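Local atomic coordinates of phenylacetic acid degradation-related protein (Ralstonia eutropha JMP134, PDB entry 2PIM), a protein that probably hydrolyses fatty acyl-CoA thioesters, as a hotdog-fold member of the thioesterase superfamily related to phenylacetic acid degradation proteins. Residues S41-T46 / L65-A70; G99-R104 / L121-K126; R94-G99 / K126-A131. All coordinates share one frame; numbering follows the deposited sequence.

Interaction 1 (S41-T46 / L65-A70)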
ATOM      1  N   SER A  41       1.175  16.422   2.615  1.00 25.28           N
ATOM      2  CA  SER A  41      -0.182  16.051   2.960  1.00 25.88           C
ATOM      3  C   SER A  41      -0.228  15.376   4.342  1.00 25.40           C
ATOM      4  O   SER A  41       0.684  14.637   4.733  1.00 25.82           O
ATOM      5  CB  SER A  41      -0.765  15.122   1.880  1.00 26.09           C
ATOM      6  OG  SER A  41      -2.119  14.754   2.147  1.00 26.57           O
ATOM      7  N   ASP A  42      -1.297  15.639   5.074  1.00 25.70           N
ATOM      8  CA  ASP A  42      -1.609  14.877   6.268  1.00 28.76           C
ATOM      9  C   ASP A  42      -2.339  13.589   5.898  1.00 27.43           C
ATOM     10  O   ASP A  42      -2.998  13.547   4.873  1.00 29.31           O
ATOM     11  CB  ASP A  42      -2.528  15.681   7.176  1.00 28.52           C
ATOM     12  CG  ASP A  42      -1.840  16.854   7.802  1.00 33.78           C
ATOM     13  OD1 ASP A  42      -0.630  16.744   8.066  1.00 31.81           O
ATOM     14  OD2 ASP A  42      -2.520  17.872   8.041  1.00 26.15           O
ATOM     15  N   TYR A  43      -2.220  12.577   6.750  1.00 25.36           N
ATOM     16  CA  TYR A  43      -2.963  11.337   6.641  1.00 29.16           C
ATOM     17  C   TYR A  43      -3.378  10.934   8.069  1.00 31.88           C
ATOM     18  O   TYR A  43      -2.767  11.385   9.054  1.00 30.70           O
ATOM     19  CB  TYR A  43      -2.126  10.224   5.917  1.00 30.08           C
ATOM     20  CG  TYR A  43      -1.823  10.604   4.476  1.00 28.61           C
ATOM     21  CD1 TYR A  43      -2.786  10.478   3.487  1.00 25.97           C
ATOM     22  CD2 TYR A  43      -0.605  11.162   4.129  1.00 32.23           C
ATOM     23  CE1 TYR A  43      -2.537  10.861   2.192  1.00 26.35           C
ATOM     24  CE2 TYR A  43      -0.351  11.574   2.837  1.00 20.10           C
ATOM     25  CZ  TYR A  43      -1.322  11.446   1.876  1.00 27.85           C
ATOM     26  OH  TYR A  43      -1.066  11.897   0.597  1.00 30.49           O
ATOM     27  N   VAL A  44      -4.437  10.124   8.178  1.00 30.40           N
ATOM     28  CA  VAL A  44      -4.880   9.597   9.474  1.00 30.31           C
ATOM     29  C   VAL A  44      -4.904   8.069   9.341  1.00 33.03           C
ATOM     30  O   VAL A  44      -5.525   7.532   8.421  1.00 31.58           O
ATOM     31  CB  VAL A  44      -6.275  10.114   9.900  1.00 30.40           C
ATOM     32  CG1 VAL A  44      -6.749   9.426  11.177  1.00 29.67           C
ATOM     33  CG2 VAL A  44      -6.273  11.620  10.111  1.00 26.15           C
ATOM     34  N   ALA A  45      -4.182   7.387  10.236  1.00 31.62           N
ATOM     35  CA  ALA A  45      -4.273   5.945  10.349  1.00 30.54           C
ATOM     36  C   ALA A  45      -5.376   5.661  11.386  1.00 28.34           C
ATOM     37  O   ALA A  45      -5.323   6.167  12.501  1.00 28.04           O
ATOM     38  CB  ALA A  45      -2.925   5.357  10.770  1.00 29.22           C
ATOM     39  N   THR A  46      -6.387   4.885  11.004  1.00 28.25           N
ATOM     40  CA  THR A  46      -7.469   4.525  11.929  1.00 27.01           C
ATOM     41  C   THR A  46      -7.191   3.188  12.609  1.00 26.19           C
ATOM     42  O   THR A  46      -6.253   2.496  12.239  1.00 24.10           O
ATOM     43  CB  THR A  46      -8.806   4.500  11.211  1.00 26.94           C
ATOM     44  OG1 THR A  46      -8.803   3.470  10.213  1.00 28.84           O
ATOM     45  CG2 THR A  46      -9.066   5.876  10.561  1.00 29.34           C
ATOM     46  N   LEU A  65       1.787   6.901   0.993  1.00 29.28           N
ATOM     47  CA  LEU A  65       2.939   7.228   0.155  1.00 27.74           C
ATOM     48  C   LEU A  65       2.563   7.285  -1.317  1.00 28.05           C
ATOM     49  O   LEU A  65       3.023   8.161  -2.068  1.00 29.49           O
ATOM     50  CB  LEU A  65       4.097   6.247   0.431  1.00 28.68           C
ATOM     51  CG  LEU A  65       4.806   6.455   1.807  1.00 23.42           C
ATOM     52  CD1 LEU A  65       5.577   5.246   2.279  1.00 31.04           C
ATOM     53  CD2 LEU A  65       5.699   7.691   1.828  1.00 26.12           C
ATOM     54  N   ASP A  66       1.698   6.372  -1.730  1.00 28.59           N
ATOM     55  CA  ASP A  66       1.175   6.385  -3.076  1.00 29.20           C
ATOM     56  C   ASP A  66       0.416   7.673  -3.324  1.00 29.54           C
ATOM     57  O   ASP A  66       0.565   8.299  -4.392  1.00 34.62           O
ATOM     58  CB  ASP A  66       0.314   5.125  -3.316  1.00 28.52           C
ATOM     59  CG  ASP A  66      -0.148   4.981  -4.786  1.00 30.65           C
ATOM     60  OD1 ASP A  66       0.631   5.210  -5.712  1.00 43.29           O
ATOM     61  OD2 ASP A  66      -1.297   4.601  -5.017  1.00 38.64           O
ATOM     62  N   ASP A  67      -0.416   8.082  -2.358  1.00 29.54           N
ATOM     63  CA  ASP A  67      -1.233   9.278  -2.533  1.00 29.77           C
ATOM     64  C   ASP A  67      -0.361  10.544  -2.655  1.00 29.76           C
ATOM     65  O   ASP A  67      -0.539  11.365  -3.553  1.00 32.11           O
ATOM     66  CB  ASP A  67      -2.217   9.456  -1.373  1.00 29.36           C
ATOM     67  CG  ASP A  67      -3.100  10.690  -1.564  1.00 32.14           C
ATOM     68  OD1 ASP A  67      -4.010  10.602  -2.396  1.00 30.36           O
ATOM     69  OD2 ASP A  67      -2.872  11.751  -0.905  1.00 33.19           O
ATOM     70  N   VAL A  68       0.596  10.700  -1.755  1.00 27.64           N
ATOM     71  CA  VAL A  68       1.378  11.939  -1.717  1.00 27.44           C
ATOM     72  C   VAL A  68       2.230  12.123  -2.981  1.00 29.01           C
ATOM     73  O   VAL A  68       2.285  13.264  -3.574  1.00 30.04           O
ATOM     74  CB  VAL A  68       2.170  12.089  -0.373  1.00 28.08           C
ATOM     75  CG1 VAL A  68       3.336  11.106  -0.286  1.00 24.31           C
ATOM     76  CG2 VAL A  68       2.601  13.495  -0.180  1.00 27.20           C
ATOM     77  N   THR A  69       2.792  11.009  -3.460  1.00 28.09           N
ATOM     78  CA  THR A  69       3.668  11.016  -4.624  1.00 25.20           C
ATOM     79  C   THR A  69       2.879  11.250  -5.927  1.00 24.93           C
ATOM     80  O   THR A  69       3.206  12.123  -6.713  1.00 22.13           O
ATOM     81  CB  THR A  69       4.573   9.760  -4.697  1.00 25.20           C
ATOM     82  OG1 THR A  69       3.796   8.544  -4.782  1.00 24.08           O
ATOM     83  CG2 THR A  69       5.500   9.709  -3.492  1.00 29.99           C
ATOM     84  N   ALA A  70       1.793  10.516  -6.099  1.00 29.08           N
ATOM     85  CA  ALA A  70       0.869  10.723  -7.237  1.00 26.21           C
ATOM     86  C   ALA A  70       0.181  12.074  -7.245  1.00 28.42           C
ATOM     87  O   ALA A  70      -0.157  12.634  -8.333  1.00 30.54           O
ATOM     88  CB  ALA A  70      -0.168   9.595  -7.244  1.00 27.70           C
TER
HETATM   89  O   HOH W   1      -4.182  13.918   0.303  1.00 15.37           O
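In the hotdog fold a long central helix is wrapped by a curved antiparallel sheet, and here strand 38-45 meets helix 58-75 running nearly antiparallel to it, at 161° and 9.6 Å between the axes of the two short segments. A single aromatic side chain spans most of that gap. The CG of Y43 is anti to its carbonyl carbon (chi1 -64°), which aims the ring at the helix, and its OH donates to OD2 of D67. Y43 OH and D67 OD2 are only 2.4 Å apart, a very short bond that uses the anti lone pair of OD2. D67 OD2 lies at the ring edge of Y43, in its plane, while the carboxylate itself is turned 85° from the ring. V68 packs beside the same hydroxyl, its CB 3.4 Å from Y43 OH and 4.1 Å from CE2. All the touching residues are buried, so a carboxylate held here may well have a shifted ionisation. Q57 of the second subunit also packs against D67, placing the pair close to the dimer interface. S41 adds a solvent-mediated link: one ordered water lies 2.9 Å from S41 OG and donates to D67 OD2 at 2.8 Å, so the oxygen gripped by Y43 takes two bonds.

Interaction 2 (G99-R104 / L121-K126)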
ATOM      1  N   GLY A  99      -3.414   7.431  14.399  1.00 27.56           N
ATOM      2  CA  GLY A  99      -3.323   8.872  14.579  1.00 26.71           C
ATOM      3  C   GLY A  99      -2.836   9.538  13.307  1.00 26.71           C
ATOM      4  O   GLY A  99      -2.794   8.915  12.246  1.00 29.25           O
ATOM      5  N   LEU A 100      -2.499  10.815  13.418  1.00 26.83           N
ATOM      6  CA  LEU A 100      -2.007  11.612  12.302  1.00 27.43           C
ATOM      7  C   LEU A 100      -0.602  11.190  11.839  1.00 26.33           C
ATOM      8  O   LEU A 100       0.235  10.795  12.640  1.00 28.22           O
ATOM      9  CB  LEU A 100      -1.949  13.080  12.693  1.00 28.21           C
ATOM     10  CG  LEU A 100      -3.118  14.012  12.425  1.00 32.31           C
ATOM     11  CD1 LEU A 100      -2.868  15.301  13.198  1.00 30.69           C
ATOM     12  CD2 LEU A 100      -3.242  14.277  10.939  1.00 32.18           C
ATOM     13  N   LEU A 101      -0.374  11.307  10.534  1.00 25.74           N
ATOM     14  CA  LEU A 101       0.952  11.216   9.918  1.00 27.08           C
ATOM     15  C   LEU A 101       1.061  12.336   8.923  1.00 27.28           C
ATOM     16  O   LEU A 101       0.064  12.873   8.467  1.00 29.71           O
ATOM     17  CB  LEU A 101       1.190   9.880   9.176  1.00 26.91           C
ATOM     18  CG  LEU A 101       1.099   8.582  10.015  1.00 26.52           C
ATOM     19  CD1 LEU A 101      -0.285   7.959  10.006  1.00 29.21           C
ATOM     20  CD2 LEU A 101       2.100   7.583   9.541  1.00 29.44           C
ATOM     21  N   ARG A 102       2.295  12.662   8.591  1.00 28.32           N
ATOM     22  CA  ARG A 102       2.639  13.712   7.661  1.00 27.81           C
ATOM     23  C   ARG A 102       3.404  13.079   6.502  1.00 27.74           C
ATOM     24  O   ARG A 102       4.495  12.525   6.712  1.00 27.59           O
ATOM     25  CB  ARG A 102       3.565  14.691   8.374  1.00 27.05           C
ATOM     26  CG  ARG A 102       4.217  15.752   7.508  1.00 33.08           C
ATOM     27  CD  ARG A 102       3.211  16.455   6.671  1.00 38.10           C
ATOM     28  NE  ARG A 102       2.179  17.083   7.508  1.00 45.38           N
ATOM     29  CZ  ARG A 102       2.098  18.384   7.796  1.00 40.32           C
ATOM     30  NH1 ARG A 102       2.935  19.276   7.295  1.00 37.07           N
ATOM     31  NH2 ARG A 102       1.152  18.802   8.575  1.00 30.65           N
ATOM     32  N   GLY A 103       2.846  13.203   5.300  1.00 26.34           N
ATOM     33  CA  GLY A 103       3.484  12.740   4.090  1.00 27.81           C
ATOM     34  C   GLY A 103       4.130  13.878   3.349  1.00 26.24           C
ATOM     35  O   GLY A 103       3.508  14.928   3.152  1.00 25.20           O
ATOM     36  N   ARG A 104       5.367  13.671   2.920  1.00 28.10           N
ATOM     37  CA  ARG A 104       6.103  14.694   2.116  1.00 31.37           C
ATOM     38  C   ARG A 104       6.607  14.064   0.804  1.00 30.62           C
ATOM     39  O   ARG A 104       7.165  12.980   0.819  1.00 30.08           O
ATOM     40  CB  ARG A 104       7.262  15.296   2.929  1.00 30.44           C
ATOM     41  CG  ARG A 104       6.775  16.083   4.141  1.00 36.71           C
ATOM     42  CD  ARG A 104       7.857  16.907   4.905  1.00 36.76           C
ATOM     43  NE  ARG A 104       7.314  17.473   6.172  1.00 54.96           N
ATOM     44  CZ  ARG A 104       7.271  16.861   7.381  1.00 49.88           C
ATOM     45  NH1 ARG A 104       7.773  15.659   7.595  1.00 50.64           N
ATOM     46  NH2 ARG A 104       6.741  17.484   8.416  1.00 49.35           N
ATOM     47  N   LEU A 121       7.152   9.458   5.039  1.00 34.07           N
ATOM     48  CA  LEU A 121       6.009   9.506   5.928  1.00 31.70           C
ATOM     49  C   LEU A 121       6.567   9.562   7.346  1.00 32.85           C
ATOM     50  O   LEU A 121       7.385   8.699   7.740  1.00 26.82           O
ATOM     51  CB  LEU A 121       5.149   8.263   5.718  1.00 30.21           C
ATOM     52  CG  LEU A 121       3.674   8.240   6.005  1.00 32.99           C
ATOM     53  CD1 LEU A 121       2.843   9.303   5.244  1.00 33.04           C
ATOM     54  CD2 LEU A 121       3.192   6.838   5.668  1.00 32.62           C
ATOM     55  N   SER A 122       6.128  10.589   8.081  1.00 32.16           N
ATOM     56  CA  SER A 122       6.486  10.795   9.468  1.00 33.57           C
ATOM     57  C   SER A 122       5.291  10.767  10.397  1.00 32.15           C
ATOM     58  O   SER A 122       4.167  11.124  10.017  1.00 31.76           O
ATOM     59  CB  SER A 122       7.163  12.165   9.670  1.00 32.76           C
ATOM     60  OG  SER A 122       8.367  12.184   8.954  1.00 47.25           O
ATOM     61  N   GLN A 123       5.597  10.378  11.634  1.00 28.82           N
ATOM     62  CA  GLN A 123       4.694  10.437  12.751  1.00 28.79           C
ATOM     63  C   GLN A 123       5.532  10.749  13.994  1.00 28.39           C
ATOM     64  O   GLN A 123       6.579  10.129  14.215  1.00 28.37           O
ATOM     65  CB  GLN A 123       3.994   9.105  12.934  1.00 28.69           C
ATOM     66  CG  GLN A 123       2.895   9.188  13.950  1.00 30.49           C
ATOM     67  CD  GLN A 123       2.097   7.922  14.034  1.00 32.10           C
ATOM     68  OE1 GLN A 123       2.620   6.873  14.430  1.00 35.14           O
ATOM     69  NE2 GLN A 123       0.819   8.001  13.676  1.00 31.68           N
ATOM     70  N   ASP A 124       5.050  11.704  14.787  1.00 28.43           N
ATOM     71  CA  ASP A 124       5.697  12.195  16.006  1.00 30.19           C
ATOM     72  C   ASP A 124       7.157  12.577  15.796  1.00 31.22           C
ATOM     73  O   ASP A 124       8.021  12.340  16.658  1.00 32.18           O
ATOM     74  CB  ASP A 124       5.538  11.197  17.167  1.00 31.81           C
ATOM     75  CG  ASP A 124       4.064  10.893  17.507  1.00 40.01           C
ATOM     76  OD1 ASP A 124       3.160  11.717  17.202  1.00 41.57           O
ATOM     77  OD2 ASP A 124       3.813   9.805  18.084  1.00 51.58           O
ATOM     78  N   GLY A 125       7.435  13.172  14.641  1.00 30.45           N
ATOM     79  CA  GLY A 125       8.760  13.685  14.366  1.00 30.75           C
ATOM     80  C   GLY A 125       9.779  12.665  13.931  1.00 31.89           C
ATOM     81  O   GLY A 125      10.949  13.013  13.844  1.00 33.42           O
ATOM     82  N   LYS A 126       9.352  11.425  13.654  1.00 33.12           N
ATOM     83  CA  LYS A 126      10.244  10.379  13.108  1.00 34.80           C
ATOM     84  C   LYS A 126       9.712   9.816  11.816  1.00 31.15           C
ATOM     85  O   LYS A 126       8.515   9.689  11.655  1.00 29.93           O
ATOM     86  CB  LYS A 126      10.423   9.219  14.089  1.00 34.64           C
ATOM     87  CG  LYS A 126      10.943   9.647  15.453  1.00 39.80           C
ATOM     88  CD  LYS A 126      11.286   8.441  16.311  1.00 43.36           C
ATOM     89  CE  LYS A 126      11.117   8.769  17.789  1.00 55.30           C
ATOM     90  NZ  LYS A 126      12.055   7.999  18.654  1.00 56.48           N
TER
HETATM   91  O   HOH W   2       2.134  12.743  14.276  1.00 26.78           O
HETATM   92  O   HOH W   3       7.574  13.385   6.045  1.00 34.24           O
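Two backbone hydrogen bonds pair R102 with S122 as an antiparallel hydrogen-bonded pair: R102 N reaches S122 O at 2.8 Å, and S122 N returns to R102 O at 2.9 Å. Both bonds are nearly straight and lie in the planes of their carbonyls. Next along comes the non-hydrogen-bonded pair of G103 and L121, where CD1 of L121 folds over the glycine to 3.7 Å from G103 CA. L121 reaches this place with CG anti to its backbone N (chi1 -154°), and its CG also meets L101 CD2 at 3.9 Å. Beyond the paired residues, the extended side chain of Q123 takes over: its NE2 donates to L100 O at 3.0 Å, coming from above the carbonyl plane, and passes L101 CG on the way. The amide is fixed from its other end as well, since Q123 OE1 accepts from Q97 N. A type I' turn, Q123 to K126, leads the chain into the next strand. On the sheet face bearing R102 and S122, CG of R102 lies over the centre of the R104 guanidinium, 3.1 Å above its plane, and E40 forms salt bridges with both arginines. On the opposite face L101 and L121 pack against L61 of helix 58-75, with Y43 of strand 38-45 and V128 of strand 126-136 bordering L121.

Interaction 3 (R94-G99 / K126-A131)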
ATOM      1  N   ARG A  94      10.255   2.451  10.759  1.00 28.19           N
ATOM      2  CA  ARG A  94       9.792   2.448  12.145  1.00 30.96           C
ATOM      3  C   ARG A  94       8.299   2.214  12.210  1.00 30.73           C
ATOM      4  O   ARG A  94       7.575   2.613  11.300  1.00 32.93           O
ATOM      5  CB  ARG A  94      10.049   3.797  12.823  1.00 28.97           C
ATOM      6  CG  ARG A  94      11.461   4.245  12.774  1.00 31.95           C
ATOM      7  CD  ARG A  94      11.644   5.614  13.395  1.00 36.22           C
ATOM      8  NE  ARG A  94      13.074   5.875  13.561  1.00 38.76           N
ATOM      9  CZ  ARG A  94      13.886   6.336  12.611  1.00 41.48           C
ATOM     10  NH1 ARG A  94      13.432   6.631  11.394  1.00 37.35           N
ATOM     11  NH2 ARG A  94      15.174   6.516  12.882  1.00 48.55           N
ATOM     12  N   PRO A  95       7.831   1.615  13.308  1.00 34.17           N
ATOM     13  CA  PRO A  95       6.401   1.372  13.479  1.00 34.74           C
ATOM     14  C   PRO A  95       5.598   2.661  13.691  1.00 33.84           C
ATOM     15  O   PRO A  95       6.080   3.617  14.302  1.00 33.83           O
ATOM     16  CB  PRO A  95       6.350   0.453  14.716  1.00 35.90           C
ATOM     17  CG  PRO A  95       7.556   0.786  15.469  1.00 37.37           C
ATOM     18  CD  PRO A  95       8.611   1.138  14.476  1.00 31.33           C
ATOM     19  N   ALA A  96       4.403   2.692  13.106  1.00 33.50           N
ATOM     20  CA  ALA A  96       3.477   3.797  13.260  1.00 33.18           C
ATOM     21  C   ALA A  96       2.319   3.340  14.140  1.00 32.67           C
ATOM     22  O   ALA A  96       2.019   2.144  14.241  1.00 32.93           O
ATOM     23  CB  ALA A  96       2.964   4.256  11.915  1.00 33.51           C
ATOM     24  N   GLN A  97       1.668   4.304  14.772  0.50 32.92           N
ATOM     25  CA  GLN A  97       0.516   4.041  15.602  0.50 32.52           C
ATOM     26  C   GLN A  97      -0.668   4.735  14.948  0.50 31.06           C
ATOM     27  O   GLN A  97      -0.493   5.582  14.063  0.50 31.05           O
ATOM     28  CB  GLN A  97       0.758   4.584  17.015  0.50 33.71           C
ATOM     29  CG  GLN A  97       2.207   4.473  17.530  0.50 38.02           C
ATOM     30  CD  GLN A  97       2.722   3.037  17.611  0.50 43.31           C
ATOM     31  OE1 GLN A  97       1.943   2.091  17.718  0.50 47.15           O
ATOM     32  NE2 GLN A  97       4.047   2.876  17.566  0.50 41.56           N
ATOM     33  N   ALA A  98      -1.871   4.379  15.378  1.00 29.94           N
ATOM     34  CA  ALA A  98      -3.071   5.103  14.959  1.00 29.86           C
ATOM     35  C   ALA A  98      -2.918   6.583  15.292  1.00 28.76           C
ATOM     36  O   ALA A  98      -2.390   6.947  16.357  1.00 30.37           O
ATOM     37  CB  ALA A  98      -4.306   4.558  15.643  1.00 28.88           C
ATOM     38  N   GLY A  99      -3.414   7.431  14.399  1.00 27.56           N
ATOM     39  CA  GLY A  99      -3.323   8.872  14.579  1.00 26.71           C
ATOM     40  C   GLY A  99      -2.836   9.538  13.307  1.00 26.71           C
ATOM     41  O   GLY A  99      -2.794   8.915  12.246  1.00 29.25           O
ATOM     42  N   LYS A 126       9.352  11.425  13.654  1.00 33.12           N
ATOM     43  CA  LYS A 126      10.244  10.379  13.108  1.00 34.80           C
ATOM     44  C   LYS A 126       9.712   9.816  11.816  1.00 31.15           C
ATOM     45  O   LYS A 126       8.515   9.689  11.655  1.00 29.93           O
ATOM     46  CB  LYS A 126      10.423   9.219  14.089  1.00 34.64           C
ATOM     47  CG  LYS A 126      10.943   9.647  15.453  1.00 39.80           C
ATOM     48  CD  LYS A 126      11.286   8.441  16.311  1.00 43.36           C
ATOM     49  CE  LYS A 126      11.117   8.769  17.789  1.00 55.30           C
ATOM     50  NZ  LYS A 126      12.055   7.999  18.654  1.00 56.48           N
ATOM     51  N   LEU A 127      10.621   9.482  10.908  1.00 32.12           N
ATOM     52  CA  LEU A 127      10.277   8.812   9.648  1.00 34.50           C
ATOM     53  C   LEU A 127       9.809   7.432   9.946  1.00 32.85           C
ATOM     54  O   LEU A 127      10.544   6.678  10.549  1.00 30.47           O
ATOM     55  CB  LEU A 127      11.481   8.613   8.758  1.00 34.48           C
ATOM     56  CG  LEU A 127      11.808   9.630   7.691  1.00 41.50           C
ATOM     57  CD1 LEU A 127      13.082   9.170   6.980  1.00 42.00           C
ATOM     58  CD2 LEU A 127      10.675   9.769   6.727  1.00 51.06           C
ATOM     59  N   VAL A 128       8.614   7.080   9.491  1.00 30.85           N
ATOM     60  CA  VAL A 128       8.166   5.699   9.642  1.00 28.59           C
ATOM     61  C   VAL A 128       8.375   4.856   8.367  1.00 28.81           C
ATOM     62  O   VAL A 128       8.631   3.636   8.449  1.00 27.31           O
ATOM     63  CB  VAL A 128       6.735   5.633  10.185  1.00 29.56           C
ATOM     64  CG1 VAL A 128       6.692   6.261  11.587  1.00 29.05           C
ATOM     65  CG2 VAL A 128       5.742   6.320   9.294  1.00 34.00           C
ATOM     66  N   ALA A 129       8.266   5.491   7.203  1.00 25.09           N
ATOM     67  CA  ALA A 129       8.385   4.789   5.969  1.00 24.79           C
ATOM     68  C   ALA A 129       8.795   5.750   4.869  1.00 27.79           C
ATOM     69  O   ALA A 129       8.496   6.946   4.945  1.00 28.46           O
ATOM     70  CB  ALA A 129       7.058   4.118   5.615  1.00 23.37           C
ATOM     71  N   THR A 130       9.494   5.220   3.866  1.00 29.12           N
ATOM     72  CA  THR A 130       9.795   5.972   2.653  1.00 32.22           C
ATOM     73  C   THR A 130       9.332   5.243   1.406  1.00 29.37           C
ATOM     74  O   THR A 130       9.092   4.034   1.435  1.00 28.28           O
ATOM     75  CB  THR A 130      11.303   6.273   2.549  1.00 30.94           C
ATOM     76  OG1 THR A 130      12.018   5.069   2.558  1.00 36.94           O
ATOM     77  CG2 THR A 130      11.779   7.083   3.720  1.00 29.31           C
ATOM     78  N   ALA A 131       9.288   5.983   0.306  1.00 27.56           N
ATOM     79  CA  ALA A 131       8.949   5.456  -0.982  1.00 25.75           C
ATOM     80  C   ALA A 131       9.711   6.092  -2.146  1.00 28.54           C
ATOM     81  O   ALA A 131      10.110   7.259  -2.106  1.00 25.49           O
ATOM     82  CB  ALA A 131       7.487   5.643  -1.252  1.00 30.83           C
TER
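R94 sets its CG anti to the carbonyl carbon (chi1 -55°) and then runs extended from CG to NE, a course that carries its aliphatic part past the L127 carbonyl and brings the guanidinium round to that oxygen. NH1 donates to L127 O at 3.0 Å along a nearly straight line (167°). The acceptor sits at the guanidinium edge, in its plane, and the donor lies in the carbonyl plane on a lone pair, so the geometry is good from both sides. Along the same path R94 CD comes within 3.2 Å of L127 O and 3.9 Å of K126 CB. The two long chains cross at about a right angle, touching through their carbons while the like charges at their ends stay apart. The main chain adds a second tie: R94 N donates to V128 O at 3.1 Å, straight at the hydrogen but from above the carbonyl plane. One residue therefore grips two successive carbonyls, L127 through its side chain and V128 through its backbone. The two carbonyls lie at a classic beta bulge: V128 and A129 both face L121 of the adjacent strand 114-123, L127 O just precedes the bulge and V128 O lies within it. The irregularity falls in strand 126-136 of the hotdog sheet, beside the loop that leaves strand 84-92 and leads into strand 99-107. V128, with CG1 anti to its carbonyl carbon (chi1 -63°), turns this methyl toward the loop, 3.8 Å from P95 O and 4.2 Å from A96 CB. V128 CB lies 3.3 Å from R94 O. A96 is buried there, with L61 of helix 58-75 and V56 also against its side chain, and its backbone is hydrogen-bonded to V56.

The three contacts illustrate how a hotdog domain is tied together around its helix: interaction 1 joins sheet to helix, interaction 2 joins strand to strand, and interaction 3 fastens a connecting loop to the sheet. Interactions 1 and 2, with centres about 10 Å apart, lie on the neighbouring strands 38-45 and 99-107, and D42 OD1 meets R102 NH2 in a 2.8 Å salt bridge. Interactions 2 and 3 lie closest, about 6 Å between centres, and have G99 and K126 in common; L121 O and V128 N are 2.7 Å apart, a probable hydrogen bond. Interaction 3 reaches interaction 1 through A45 N and G99 O, 2.9 Å apart and probably hydrogen-bonded, and through L65, whose CD1 lies 3.8 Å from A129 CB.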